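Local coordinates for tyrosine-protein phosphatase non-receptor type 18 (Homo sapiens, PDB 2OC3), which removes phosphate from phosphotyrosine in proteins, acting as a non-receptor phosphatase on autophosphorylated tyrosine kinases, at residues Ala213-Ala218 against Tyr248-Leu253. Numbering follows the deposited sequence.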
loop_
_atom_site.group_PDB
_atom_site.type_symbol
_atom_site.label_atom_id
_atom_site.label_comp_id
_atom_site.label_asym_id
_atom_site.label_seq_id
_atom_site.Cartn_x
_atom_site.Cartn_y
_atom_site.Cartn_z
ATOM N N ALA A 213 4.274 -0.055 -14.830
ATOM C CA ALA A 213 4.083 1.319 -15.310
ATOM C C ALA A 213 3.589 2.213 -14.165
ATOM O O ALA A 213 4.009 3.348 -14.006
ATOM C CB ALA A 213 3.087 1.345 -16.470
ATOM N N MET A 214 2.691 1.666 -13.347
ATOM C CA MET A 214 2.148 2.410 -12.189
ATOM C C MET A 214 3.259 2.759 -11.192
ATOM O O MET A 214 3.312 3.879 -10.694
ATOM C CB MET A 214 1.041 1.579 -11.546
ATOM C CG MET A 214 0.338 2.249 -10.412
ATOM S SD MET A 214 -0.670 1.020 -9.493
ATOM C CE MET A 214 -1.708 2.095 -8.465
ATOM N N VAL A 215 4.087 1.766 -10.871
ATOM C CA VAL A 215 5.205 1.960 -9.943
ATOM C C VAL A 215 6.223 2.942 -10.523
ATOM O O VAL A 215 6.687 3.840 -9.824
ATOM C CB VAL A 215 5.859 0.626 -9.565
ATOM C CG1 VAL A 215 7.155 0.877 -8.788
ATOM C CG2 VAL A 215 4.909 -0.177 -8.692
ATOM N N GLU A 216 6.528 2.791 -11.802
ATOM C CA GLU A 216 7.458 3.712 -12.452
ATOM C C GLU A 216 6.964 5.158 -12.364
ATOM O O GLU A 216 7.726 6.087 -12.052
ATOM C CB GLU A 216 7.676 3.310 -13.925
ATOM C CG GLU A 216 8.410 1.969 -14.117
ATOM C CD GLU A 216 8.212 1.324 -15.462
ATOM O OE1 GLU A 216 7.490 1.863 -16.338
ATOM O OE2 GLU A 216 8.776 0.211 -15.644
ATOM N N GLU A 217 5.685 5.368 -12.659
ATOM C CA GLU A 217 5.139 6.710 -12.585
ATOM C C GLU A 217 5.095 7.224 -11.151
ATOM O O GLU A 217 5.411 8.383 -10.882
ATOM C CB GLU A 217 3.756 6.746 -13.203
ATOM C CG GLU A 217 3.062 8.122 -13.110
ATOM C CD GLU A 217 3.808 9.282 -13.785
ATOM O OE1 GLU A 217 4.552 9.078 -14.757
ATOM O OE2 GLU A 217 3.632 10.438 -13.345
ATOM N N ALA A 218 4.714 6.388 -10.189
ATOM C CA ALA A 218 4.713 6.824 -8.803
ATOM C C ALA A 218 6.071 7.342 -8.385
ATOM O O ALA A 218 6.175 8.305 -7.657
ATOM C CB ALA A 218 4.305 5.679 -7.856
ATOM N N TYR A 248 9.974 -1.957 -3.640
ATOM C CA TYR A 248 11.191 -2.250 -2.861
ATOM C C TYR A 248 12.269 -2.904 -3.755
ATOM O O TYR A 248 13.451 -2.479 -3.775
ATOM C CB TYR A 248 10.811 -3.141 -1.684
ATOM C CG TYR A 248 11.924 -3.452 -0.699
ATOM C CD1 TYR A 248 11.981 -2.801 0.528
ATOM C CD2 TYR A 248 12.833 -4.476 -0.955
ATOM C CE1 TYR A 248 12.973 -3.113 1.460
ATOM C CE2 TYR A 248 13.825 -4.787 -0.030
ATOM C CZ TYR A 248 13.882 -4.090 1.157
ATOM O OH TYR A 248 14.840 -4.387 2.118
ATOM N N VAL A 249 11.881 -3.952 -4.476
ATOM C CA VAL A 249 12.825 -4.671 -5.341
ATOM C C VAL A 249 13.314 -3.763 -6.469
ATOM O O VAL A 249 14.511 -3.780 -6.830
ATOM C CB VAL A 249 12.255 -5.996 -5.835
ATOM C CG1 VAL A 249 13.263 -6.700 -6.785
ATOM C CG2 VAL A 249 11.900 -6.882 -4.646
ATOM N N ARG A 250 12.440 -2.935 -7.014
ATOM C CA ARG A 250 12.854 -2.024 -8.072
ATOM C C ARG A 250 13.834 -0.997 -7.541
ATOM O O ARG A 250 14.761 -0.620 -8.257
ATOM C CB ARG A 250 11.638 -1.333 -8.669
ATOM C CG ARG A 250 11.943 -0.459 -9.872
ATOM C CD ARG A 250 10.683 -0.071 -10.606
ATOM N NE ARG A 250 11.005 0.861 -11.695
ATOM C CZ ARG A 250 11.129 2.172 -11.533
ATOM N NH1 ARG A 250 10.926 2.782 -10.386
ATOM N NH2 ARG A 250 11.441 2.929 -12.592
ATOM N N GLN A 251 13.663 -0.519 -6.322
ATOM C CA GLN A 251 14.607 0.420 -5.745
ATOM C C GLN A 251 15.967 -0.251 -5.561
ATOM O O GLN A 251 17.002 0.385 -5.846
ATOM C CB GLN A 251 14.095 0.978 -4.445
ATOM C CG GLN A 251 12.876 1.888 -4.645
ATOM C CD GLN A 251 13.159 3.061 -5.584
ATOM O OE1 GLN A 251 12.939 3.009 -6.807
ATOM N NE2 GLN A 251 13.646 4.132 -4.990
ATOM N N LEU A 252 15.998 -1.500 -5.122
ATOM C CA LEU A 252 17.283 -2.234 -5.040
ATOM C C LEU A 252 17.934 -2.303 -6.412
ATOM O O LEU A 252 19.139 -2.083 -6.570
ATOM C CB LEU A 252 17.102 -3.658 -4.511
ATOM C CG LEU A 252 16.707 -3.817 -3.043
ATOM C CD1 LEU A 252 16.526 -5.326 -2.730
ATOM C CD2 LEU A 252 17.706 -3.117 -2.108
ATOM N N LEU A 253 17.154 -2.617 -7.427
ATOM C CA LEU A 253 17.682 -2.790 -8.782
ATOM C C LEU A 253 18.272 -1.491 -9.299
ATOM O O LEU A 253 19.413 -1.455 -9.809
ATOM C CB LEU A 253 16.563 -3.245 -9.713
ATOM C CG LEU A 253 16.913 -3.569 -11.155
ATOM C CD1 LEU A 253 17.838 -4.772 -11.198
ATOM C CD2 LEU A 253 15.634 -3.829 -11.929
HETATM O O HOH W 1 10.620 5.905 -12.261
HETATM O O HOH W 2 10.728 -0.508 -14.110
#
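A sparse helix-helix contact, carried by one long arginine and two waters, joins helices 209-222 and 238-254 of the phosphatase domain: Arg-250 reaches over to Val-215 and Glu-216, part van der Waals packing and part water-bridged polar pairing. The backbones stay well apart, the nearest CA atoms, those of Val-215 and Arg-250, being 8.8 Å from each other. The arginine covers this distance because its CG stands anti to the backbone N (chi1 -174°) and the chain stays extended as far as NE. On the way its CD passes CG1 of Val-215 at 4.1 Å, the two side chains running past each other in opposite directions. At its end the guanidinium lays one face against the aliphatic part of Glu-216, whose CG comes within 3.5 Å of Arg-250 NH2 while the side chains cross at about a right angle.

The opposite charges meet through solvent instead of in a salt bridge. Glu-216 OE2 is 4.6 Å from Arg-250 NE and well out of the guanidinium plane. One water, in that plane, accepts from NE at 2.8 Å and donates to Glu-216 OE2. A second joins Arg-250 NH2 to the backbone O of Glu-216, so the two waters, with Glu-216 packed over one face, limit how the guanidinium can turn.

This is structural packing, although helix 238-254 directly follows the phosphate-binding loop of Cys-233, the predicted nucleophile. Met-214 and Ala-218 pack helix 209-222 onto strands 130-133 and 187-196, whereas Arg-250, which also touches Met-295, lies between that sheet-covering helix and the C-terminal helix 282-296.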